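Hydrogen peroxide-inducible genes activator (Corynebacterium glutamicum, PDB 6G1D) is a LysR-type transcription factor that senses hydrogen peroxide and probably switches on peroxide-defence genes through its helix-turn-helix DNA-binding domain. Local coordinates at residues L98-V104 / D128-V134; P112-P116 / S256-E261; S117-V122 / I302-A306. The protein carries 1 engineered substitution. One frame throughout, in Å; residues are numbered along the deposited sequence.

All three contacts lie in the LysR substrate-binding domain. After the helix-turn-helix region and helix 68-95, the chain lays down strand 100-106, then helix 111-125, then strand 129-135. Contact 1 closes this short loop, with 23 residues between its segments, by pairing 98-104 with 128-134. The helix inside the loop supplies one segment to each of the other contacts. Contact 2 joins 112-116 to 256-261 across 139 residues. Contact 3 joins 117-122 to 302-306 across 179 residues. Every pair of contacts crosses along the chain. Contact 3 packs against contact 1 through Leu129 and Val122, and contact 2 meets contact 3 where Ile114 reaches Ala306. Together they tie the first beta-alpha-beta unit to helices 258-261 and 293-316.

Contact 1. Residues L98-V104 / D128-V134; sequences LTGPLTV and DLEPHIV
Two parallel strands, 100-104 and 129-134, pair here within a beta-alpha-beta unit of the LysR substrate-binding domain; helix 111-125 makes the crossover. Their short axes approach to 4.5 Å at 26°. Leu98 is left-handed helical (58/44). Its O accepts from a water at 3.1 Å, and the water accepts from Asp128 N at 2.9 Å. Leu98 CD2 lies 4.0 Å from Leu129 CD1. Thr99 turns the chain into the strand, and its OG1 bonds to Lys92 O. Gly100 takes a positive phi (75°), which favours glycine; a CB would clash with Pro101 CD. Gly100 N donates to Asp128 O (2.9 Å), and its O accepts from Glu130 N (2.9 Å). Pro101 pairs with Glu130, whose OE2 forms a salt bridge with Lys92. Leu102 N donates to Glu130 O (3.2 Å), and Leu102 O accepts from His132 N (3.0 Å). Leu102 CB also packs on Leu129 CD1 at 3.8 Å; both leucines are t,p and share a face with Val104 and Ile133. Thr103 pairs with His132 on the other face, beside Val231 and Thr232 of the second subunit. Val104 N donates to His132 O (2.8 Å). The last bond runs from Val134 N to Val104 O, 2.9 Å at 172°.

Contact 2. Residues P112-P116 / S256-E261; sequences PYILP and SAIPWE
The ring of Tyr113 is the apolar centre. It projects from helix 112-116 (chi1 -43°, chi2 127°) toward 256-261. Ala257 covers one ring face: its CA makes a CH-pi contact 3.6 Å from the ring centroid and 7° off the normal, and Ala257 CB is 3.6 Å from Tyr113 CE1. Trp260 (chi1 -59°, chi2 98°) brings its CD1 to 3.5 Å from Tyr113 CD2. The Tyr113 ring and the Trp260 five-membered ring are oblique, planes at 31°, centroids 5.5 Å apart. Pro116 CG extends the patch to Trp260 CZ2 at 4.0 Å.

Backbones come closest at Tyr113 and Ser256, with CA atoms 5.7 Å apart. The first helix is kinked at Pro116, whose N has no bond to the turn before. Residues 256-257 are 3-10 and lead into a short helical turn. Glu261 N bonds to Ala257 O at 2.9 Å. At the polar edge, Tyr113 OH donates to Glu261 OE2 at 2.5 Å. Glu261 OE1 forms a salt bridge with Arg264 and a hydrogen bond with Thr238. A water donates to Tyr113 O (2.7 Å) and accepts from Trp260 NE1 (2.9 Å). Ser256 OG bonds to Glu172.

This is packing between the start of helix 111-125 and the short helix 258-261. Leu237 of helix 237-245 touches Tyr113, Leu313 of helix 293-316 touches Trp260, and Gln242 of the second subunit packs on Pro116 and Trp260.

Contact 3. Residues S117-V122 / I302-A306; sequences SMLSIV and ILQRA
Helices 117-122 and 302-306 pack here through mainly apolar side chains. Their short axes pass 8.8 Å apart, with N-to-C directions at 125° and a signed crossing angle of 125°. The nearest CA atoms are those of Ser117 and Ala306, 4.9 Å apart. Both backbones are regular alpha helix: Ile121 N bonds to Ser117 O at 3.0 Å, and Ala306 N bonds to Ile302 O at 2.8 Å.

Ile302 (m,t) points toward the other helix and meets three of its residues. Its CG2 lies 3.8 Å from Ile121 CG2 and 4.1 Å from Met118 CG, while its CD1 is 4.2 Å from Val122 CG2. Leu303 (m,t) leaves its helix sideways, but its end swings in, so that CD2 sits 3.8 Å from Met118 CG. Met118 has chi1 at 178° and chi2 at -109°, between the usual wells.

Arg305 lies at the exposed edge. Its guanidinium has Ile121 CG1 over one face, and its NH1 is 3.9 Å from Ile121 CG2. NH1 also forms a salt bridge with Glu125, one turn further along the first helix. Ala306 is small enough for a close approach. Its CB is 3.6 Å from Met118 N, 4.0 Å from Met118 CB and 3.8 Å from Ser117 CB. Ile121 (m,t) brings its CD1 to 4.1 Å from Ala306 N.

The contact joins helix 111-125 to the long helix 293-316. Phe299 of the latter also touches Met118. Leu119 and Val122 rest on Pro131 and Leu129 of strand 129-135, and Leu119 also meets Ala246 of the second subunit.

Contact 1. Residues L98-V104 / D128-V134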
loop_
_atom_site.group_PDB
_atom_site.type_symbol
_atom_site.label_atom_id
_atom_site.label_comp_id
_atom_site.label_asym_id
_atom_site.label_seq_id
_atom_site.Cartn_x
_atom_site.Cartn_y
_atom_site.Cartn_z
ATOM N N LEU B 98 -8.147 -33.499 -12.719
ATOM C CA LEU B 98 -8.326 -32.250 -13.421
ATOM C C LEU B 98 -9.775 -31.912 -13.713
ATOM O O LEU B 98 -10.137 -31.561 -14.820
ATOM C CB LEU B 98 -7.402 -32.094 -14.626
ATOM C CG LEU B 98 -5.949 -31.967 -14.210
ATOM C CD1 LEU B 98 -5.058 -31.759 -15.408
ATOM C CD2 LEU B 98 -5.801 -30.833 -13.228
ATOM N N THR B 99 -10.610 -32.109 -12.707
ATOM C CA THR B 99 -11.983 -31.685 -12.785
ATOM C C THR B 99 -12.161 -30.718 -11.618
ATOM O O THR B 99 -11.424 -30.776 -10.601
ATOM C CB THR B 99 -12.953 -32.872 -12.676
ATOM O OG1 THR B 99 -12.757 -33.515 -11.444
ATOM C CG2 THR B 99 -12.672 -33.941 -13.738
ATOM N N GLY B 100 -13.155 -29.835 -11.716
ATOM C CA GLY B 100 -13.422 -28.875 -10.673
ATOM C C GLY B 100 -12.420 -27.733 -10.632
ATOM O O GLY B 100 -11.580 -27.605 -11.520
ATOM N N PRO B 101 -12.513 -26.887 -9.607
ATOM C CA PRO B 101 -11.627 -25.744 -9.420
ATOM C C PRO B 101 -10.170 -26.139 -9.323
ATOM O O PRO B 101 -9.834 -27.145 -8.726
ATOM C CB PRO B 101 -12.080 -25.149 -8.079
ATOM C CG PRO B 101 -13.484 -25.563 -7.933
ATOM C CD PRO B 101 -13.590 -26.897 -8.605
ATOM N N LEU B 102 -9.324 -25.346 -9.959
ATOM C CA LEU B 102 -7.891 -25.403 -9.774
ATOM C C LEU B 102 -7.450 -23.958 -9.844
ATOM O O LEU B 102 -7.671 -23.307 -10.849
ATOM C CB LEU B 102 -7.235 -26.214 -10.890
ATOM C CG LEU B 102 -5.714 -26.380 -10.807
ATOM C CD1 LEU B 102 -5.337 -27.254 -9.612
ATOM C CD2 LEU B 102 -5.162 -26.939 -12.108
ATOM N N THR B 103 -6.824 -23.467 -8.791
ATOM C CA THR B 103 -6.297 -22.126 -8.785
ATOM C C THR B 103 -4.806 -22.204 -9.058
ATOM O O THR B 103 -4.048 -22.835 -8.303
ATOM C CB THR B 103 -6.609 -21.445 -7.458
ATOM O OG1 THR B 103 -8.016 -21.450 -7.300
ATOM C CG2 THR B 103 -6.107 -19.963 -7.476
ATOM N N VAL B 104 -4.379 -21.542 -10.131
ATOM C CA VAL B 104 -3.004 -21.588 -10.600
ATOM C C VAL B 104 -2.396 -20.193 -10.453
ATOM O O VAL B 104 -2.913 -19.220 -10.976
ATOM C CB VAL B 104 -2.968 -22.032 -12.076
ATOM C CG1 VAL B 104 -1.550 -22.134 -12.576
ATOM C CG2 VAL B 104 -3.631 -23.406 -12.230
ATOM N N ASP B 128 -14.302 -30.144 -17.734
ATOM C CA ASP B 128 -14.805 -30.004 -16.368
ATOM C C ASP B 128 -13.827 -29.267 -15.417
ATOM O O ASP B 128 -14.171 -29.018 -14.262
ATOM C CB ASP B 128 -15.178 -31.375 -15.798
ATOM C CG ASP B 128 -16.255 -32.086 -16.620
ATOM O OD1 ASP B 128 -15.945 -33.191 -17.110
ATOM O OD2 ASP B 128 -17.383 -31.544 -16.757
ATOM N N LEU B 129 -12.617 -28.937 -15.885
ATOM C CA LEU B 129 -11.684 -28.118 -15.113
ATOM C C LEU B 129 -12.195 -26.667 -15.108
ATOM O O LEU B 129 -12.640 -26.175 -16.142
ATOM C CB LEU B 129 -10.281 -28.164 -15.676
ATOM C CG LEU B 129 -9.126 -27.619 -14.840
ATOM C CD1 LEU B 129 -8.907 -28.409 -13.569
ATOM C CD2 LEU B 129 -7.833 -27.766 -15.635
ATOM N N GLU B 130 -12.160 -26.033 -13.933
ATOM C CA GLU B 130 -12.578 -24.646 -13.741
ATOM C C GLU B 130 -11.343 -23.873 -13.283
ATOM O O GLU B 130 -11.123 -23.709 -12.075
ATOM C CB GLU B 130 -13.641 -24.515 -12.646
ATOM C CG GLU B 130 -15.034 -25.013 -12.949
ATOM C CD GLU B 130 -16.016 -24.552 -11.837
ATOM O OE1 GLU B 130 -15.604 -24.135 -10.694
ATOM O OE2 GLU B 130 -17.220 -24.599 -12.112
ATOM N N PRO B 131 -10.525 -23.403 -14.226
ATOM C CA PRO B 131 -9.296 -22.743 -13.806
ATOM C C PRO B 131 -9.529 -21.308 -13.283
ATOM O O PRO B 131 -10.427 -20.599 -13.721
ATOM C CB PRO B 131 -8.433 -22.769 -15.079
ATOM C CG PRO B 131 -9.434 -22.820 -16.193
ATOM C CD PRO B 131 -10.718 -23.357 -15.683
ATOM N N HIS B 132 -8.735 -20.944 -12.292
ATOM C CA HIS B 132 -8.689 -19.610 -11.720
ATOM C C HIS B 132 -7.219 -19.276 -11.724
ATOM O O HIS B 132 -6.385 -20.121 -11.390
ATOM C CB HIS B 132 -9.286 -19.622 -10.313
ATOM C CG HIS B 132 -10.730 -19.989 -10.310
ATOM N ND1 HIS B 132 -11.198 -21.202 -9.858
ATOM C CD2 HIS B 132 -11.807 -19.324 -10.784
ATOM C CE1 HIS B 132 -12.505 -21.255 -10.027
ATOM N NE2 HIS B 132 -12.899 -20.129 -10.589
ATOM N N ILE B 133 -6.909 -18.066 -12.164
ATOM C CA ILE B 133 -5.556 -17.662 -12.434
ATOM C C ILE B 133 -5.249 -16.520 -11.497
ATOM O O ILE B 133 -6.005 -15.573 -11.417
ATOM C CB ILE B 133 -5.372 -17.196 -13.903
ATOM C CG1 ILE B 133 -5.846 -18.285 -14.877
ATOM C CG2 ILE B 133 -3.916 -16.842 -14.155
ATOM C CD1 ILE B 133 -5.101 -19.613 -14.753
ATOM N N VAL B 134 -4.143 -16.634 -10.771
ATOM C CA VAL B 134 -3.624 -15.558 -9.969
ATOM C C VAL B 134 -2.230 -15.201 -10.476
ATOM O O VAL B 134 -1.314 -15.999 -10.390
ATOM C CB VAL B 134 -3.562 -15.963 -8.479
ATOM C CG1 VAL B 134 -2.943 -14.851 -7.645
ATOM C CG2 VAL B 134 -4.968 -16.247 -7.977
HETATM O O HOH W 1 -12.237 -32.137 -17.081
#

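Contact 2. Residues P112-P116 / S256-E261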
loop_
_atom_site.group_PDB
_atom_site.type_symbol
_atom_site.label_atom_id
_atom_site.label_comp_id
_atom_site.label_asym_id
_atom_site.label_seq_id
_atom_site.Cartn_x
_atom_site.Cartn_y
_atom_site.Cartn_z
ATOM N N PRO B 112 1.004 -14.105 -19.304
ATOM C CA PRO B 112 0.294 -13.716 -20.506
ATOM C C PRO B 112 0.709 -14.525 -21.737
ATOM O O PRO B 112 -0.060 -14.601 -22.675
ATOM C CB PRO B 112 0.633 -12.231 -20.635
ATOM C CG PRO B 112 1.924 -12.069 -19.862
ATOM C CD PRO B 112 1.806 -13.004 -18.732
ATOM N N TYR B 113 1.879 -15.151 -21.709
ATOM C CA TYR B 113 2.466 -15.810 -22.861
ATOM C C TYR B 113 2.163 -17.299 -22.884
ATOM O O TYR B 113 2.089 -17.905 -23.960
ATOM C CB TYR B 113 3.965 -15.544 -22.896
ATOM C CG TYR B 113 4.297 -14.108 -22.593
ATOM C CD1 TYR B 113 5.194 -13.798 -21.608
ATOM C CD2 TYR B 113 3.673 -13.054 -23.256
ATOM C CE1 TYR B 113 5.475 -12.466 -21.274
ATOM C CE2 TYR B 113 3.964 -11.739 -22.955
ATOM C CZ TYR B 113 4.865 -11.469 -21.929
ATOM O OH TYR B 113 5.181 -10.183 -21.571
ATOM N N ILE B 114 1.945 -17.889 -21.711
ATOM C CA ILE B 114 1.582 -19.295 -21.606
ATOM C C ILE B 114 0.044 -19.486 -21.599
ATOM O O ILE B 114 -0.459 -20.548 -22.034
ATOM C CB ILE B 114 2.256 -19.954 -20.381
ATOM C CG1 ILE B 114 2.339 -21.495 -20.538
ATOM C CG2 ILE B 114 1.598 -19.543 -19.081
ATOM C CD1 ILE B 114 3.404 -21.971 -21.534
ATOM N N LEU B 115 -0.706 -18.484 -21.130
ATOM C CA LEU B 115 -2.145 -18.654 -20.921
ATOM C C LEU B 115 -2.943 -19.025 -22.177
ATOM O O LEU B 115 -3.817 -19.864 -22.096
ATOM C CB LEU B 115 -2.790 -17.420 -20.293
ATOM C CG LEU B 115 -2.629 -17.299 -18.779
ATOM C CD1 LEU B 115 -3.069 -15.904 -18.323
ATOM C CD2 LEU B 115 -3.291 -18.375 -17.991
ATOM N N PRO B 116 -2.669 -18.382 -23.330
ATOM C CA PRO B 116 -3.564 -18.727 -24.446
ATOM C C PRO B 116 -3.591 -20.208 -24.761
ATOM O O PRO B 116 -4.680 -20.771 -24.871
ATOM C CB PRO B 116 -3.046 -17.891 -25.619
ATOM C CG PRO B 116 -2.412 -16.711 -24.939
ATOM C CD PRO B 116 -1.777 -17.259 -23.672
ATOM N N SER B 256 9.016 -16.819 -25.023
ATOM C CA SER B 256 7.541 -16.879 -25.104
ATOM C C SER B 256 6.924 -15.507 -25.204
ATOM O O SER B 256 5.829 -15.383 -25.716
ATOM C CB SER B 256 6.916 -17.647 -23.926
ATOM O OG SER B 256 7.133 -16.959 -22.699
ATOM N N ALA B 257 7.608 -14.463 -24.727
ATOM C CA ALA B 257 7.113 -13.100 -24.875
ATOM C C ALA B 257 7.159 -12.529 -26.319
ATOM O O ALA B 257 6.484 -11.527 -26.613
ATOM C CB ALA B 257 7.837 -12.146 -23.939
ATOM N N ILE B 258 7.964 -13.120 -27.183
ATOM C CA ILE B 258 8.250 -12.530 -28.507
ATOM C C ILE B 258 7.017 -12.075 -29.271
ATOM O O ILE B 258 6.934 -10.911 -29.650
ATOM C CB ILE B 258 9.194 -13.439 -29.314
ATOM C CG1 ILE B 258 10.614 -13.344 -28.733
ATOM C CG2 ILE B 258 9.238 -13.059 -30.793
ATOM C CD1 ILE B 258 11.541 -14.441 -29.185
ATOM N N PRO B 259 6.017 -12.960 -29.462
ATOM C CA PRO B 259 4.912 -12.513 -30.318
ATOM C C PRO B 259 4.081 -11.415 -29.707
ATOM O O PRO B 259 3.356 -10.745 -30.416
ATOM C CB PRO B 259 4.043 -13.770 -30.494
ATOM C CG PRO B 259 4.879 -14.905 -30.055
ATOM C CD PRO B 259 5.899 -14.378 -29.080
ATOM N N TRP B 260 4.142 -11.267 -28.389
ATOM C CA TRP B 260 3.265 -10.343 -27.662
ATOM C C TRP B 260 3.894 -8.998 -27.378
ATOM O O TRP B 260 3.188 -8.047 -27.179
ATOM C CB TRP B 260 2.830 -11.004 -26.339
ATOM C CG TRP B 260 2.110 -12.275 -26.590
ATOM C CD1 TRP B 260 2.622 -13.513 -26.534
ATOM C CD2 TRP B 260 0.765 -12.410 -27.053
ATOM N NE1 TRP B 260 1.658 -14.455 -26.882
ATOM C CE2 TRP B 260 0.496 -13.787 -27.156
ATOM C CE3 TRP B 260 -0.254 -11.501 -27.318
ATOM C CZ2 TRP B 260 -0.722 -14.278 -27.616
ATOM C CZ3 TRP B 260 -1.495 -11.996 -27.743
ATOM C CH2 TRP B 260 -1.706 -13.376 -27.905
ATOM N N GLU B 261 5.223 -8.967 -27.322
ATOM C CA GLU B 261 5.968 -7.787 -26.905
ATOM C C GLU B 261 6.951 -7.253 -27.949
ATOM O O GLU B 261 7.205 -6.053 -27.958
ATOM C CB GLU B 261 6.768 -8.109 -25.617
ATOM C CG GLU B 261 5.993 -8.683 -24.435
ATOM C CD GLU B 261 4.933 -7.761 -23.801
ATOM O OE1 GLU B 261 4.824 -6.592 -24.222
ATOM O OE2 GLU B 261 4.193 -8.221 -22.856
HETATM O O HOH W 2 2.287 -17.272 -26.527
#

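Contact 3. Residues S117-V122 / I302-A306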
loop_
_atom_site.group_PDB
_atom_site.type_symbol
_atom_site.label_atom_id
_atom_site.label_comp_id
_atom_site.label_asym_id
_atom_site.label_seq_id
_atom_site.Cartn_x
_atom_site.Cartn_y
_atom_site.Cartn_z
ATOM N N SER B 117 -2.422 -20.832 -24.859
ATOM C CA SER B 117 -2.335 -22.265 -25.187
ATOM C C SER B 117 -2.788 -23.120 -24.029
ATOM O O SER B 117 -3.501 -24.109 -24.231
ATOM C CB SER B 117 -0.929 -22.693 -25.629
ATOM O OG SER B 117 -0.515 -22.008 -26.779
ATOM N N MET B 118 -2.382 -22.779 -22.804
ATOM C CA MET B 118 -2.816 -23.588 -21.681
ATOM C C MET B 118 -4.329 -23.625 -21.585
ATOM O O MET B 118 -4.906 -24.711 -21.375
ATOM C CB MET B 118 -2.213 -23.114 -20.382
ATOM C CG MET B 118 -2.676 -23.898 -19.161
ATOM S SD MET B 118 -3.777 -22.928 -18.125
ATOM C CE MET B 118 -2.470 -22.066 -17.250
ATOM N N LEU B 119 -4.959 -22.461 -21.688
ATOM C CA LEU B 119 -6.413 -22.360 -21.567
ATOM C C LEU B 119 -7.164 -23.059 -22.706
ATOM O O LEU B 119 -8.221 -23.609 -22.490
ATOM C CB LEU B 119 -6.871 -20.903 -21.457
ATOM C CG LEU B 119 -6.461 -20.212 -20.133
ATOM C CD1 LEU B 119 -6.749 -18.741 -20.151
ATOM C CD2 LEU B 119 -7.207 -20.807 -18.991
ATOM N N SER B 120 -6.615 -23.033 -23.905
ATOM C CA SER B 120 -7.229 -23.695 -25.054
ATOM C C SER B 120 -7.154 -25.234 -24.924
ATOM O O SER B 120 -8.133 -25.917 -25.208
ATOM C CB SER B 120 -6.575 -23.218 -26.371
ATOM O OG SER B 120 -7.119 -23.915 -27.458
ATOM N N ILE B 121 -6.017 -25.762 -24.470
ATOM C CA ILE B 121 -5.878 -27.186 -24.194
ATOM C C ILE B 121 -6.862 -27.658 -23.123
ATOM O O ILE B 121 -7.507 -28.704 -23.242
ATOM C CB ILE B 121 -4.451 -27.527 -23.725
ATOM C CG1 ILE B 121 -3.495 -27.410 -24.913
ATOM C CG2 ILE B 121 -4.374 -28.938 -23.149
ATOM C CD1 ILE B 121 -2.045 -27.434 -24.528
ATOM N N VAL B 122 -6.955 -26.882 -22.061
ATOM C CA VAL B 122 -7.839 -27.175 -20.955
ATOM C C VAL B 122 -9.284 -27.141 -21.417
ATOM O O VAL B 122 -10.043 -28.023 -21.084
ATOM C CB VAL B 122 -7.586 -26.186 -19.779
ATOM C CG1 VAL B 122 -8.792 -26.030 -18.855
ATOM C CG2 VAL B 122 -6.323 -26.628 -19.041
ATOM N N ILE B 302 0.390 -30.456 -19.518
ATOM C CA ILE B 302 -0.327 -29.411 -20.229
ATOM C C ILE B 302 0.532 -28.177 -20.399
ATOM O O ILE B 302 0.604 -27.604 -21.487
ATOM C CB ILE B 302 -1.656 -29.028 -19.525
ATOM C CG1 ILE B 302 -2.619 -30.212 -19.534
ATOM C CG2 ILE B 302 -2.318 -27.830 -20.202
ATOM C CD1 ILE B 302 -3.889 -29.997 -18.745
ATOM N N LEU B 303 1.178 -27.763 -19.323
ATOM C CA LEU B 303 2.063 -26.611 -19.369
ATOM C C LEU B 303 3.270 -26.845 -20.296
ATOM O O LEU B 303 3.677 -25.914 -20.970
ATOM C CB LEU B 303 2.513 -26.206 -17.965
ATOM C CG LEU B 303 1.389 -25.697 -17.066
ATOM C CD1 LEU B 303 1.907 -25.501 -15.633
ATOM C CD2 LEU B 303 0.808 -24.402 -17.616
ATOM N N GLN B 304 3.841 -28.048 -20.311
ATOM C CA GLN B 304 4.932 -28.337 -21.232
ATOM C C GLN B 304 4.483 -28.263 -22.688
ATOM O O GLN B 304 5.233 -27.746 -23.565
ATOM C CB GLN B 304 5.548 -29.689 -20.944
ATOM C CG GLN B 304 6.286 -29.728 -19.587
ATOM C CD GLN B 304 6.732 -31.135 -19.257
ATOM O OE1 GLN B 304 5.955 -32.103 -19.403
ATOM N NE2 GLN B 304 7.981 -31.267 -18.850
ATOM N N ARG B 305 3.256 -28.739 -22.956
ATOM C CA ARG B 305 2.698 -28.633 -24.297
ATOM C C ARG B 305 2.394 -27.178 -24.656
ATOM O O ARG B 305 2.693 -26.736 -25.764
ATOM C CB ARG B 305 1.446 -29.525 -24.460
ATOM C CG ARG B 305 1.720 -31.014 -24.412
ATOM C CD ARG B 305 0.436 -31.825 -24.255
ATOM N NE ARG B 305 -0.562 -31.446 -25.263
ATOM C CZ ARG B 305 -1.882 -31.620 -25.146
ATOM N NH1 ARG B 305 -2.430 -32.182 -24.060
ATOM N NH2 ARG B 305 -2.688 -31.217 -26.124
ATOM N N ALA B 306 1.810 -26.445 -23.728
ATOM C CA ALA B 306 1.535 -25.021 -23.932
ATOM C C ALA B 306 2.772 -24.213 -24.258
ATOM O O ALA B 306 2.740 -23.349 -25.126
ATOM C CB ALA B 306 0.828 -24.420 -22.695
#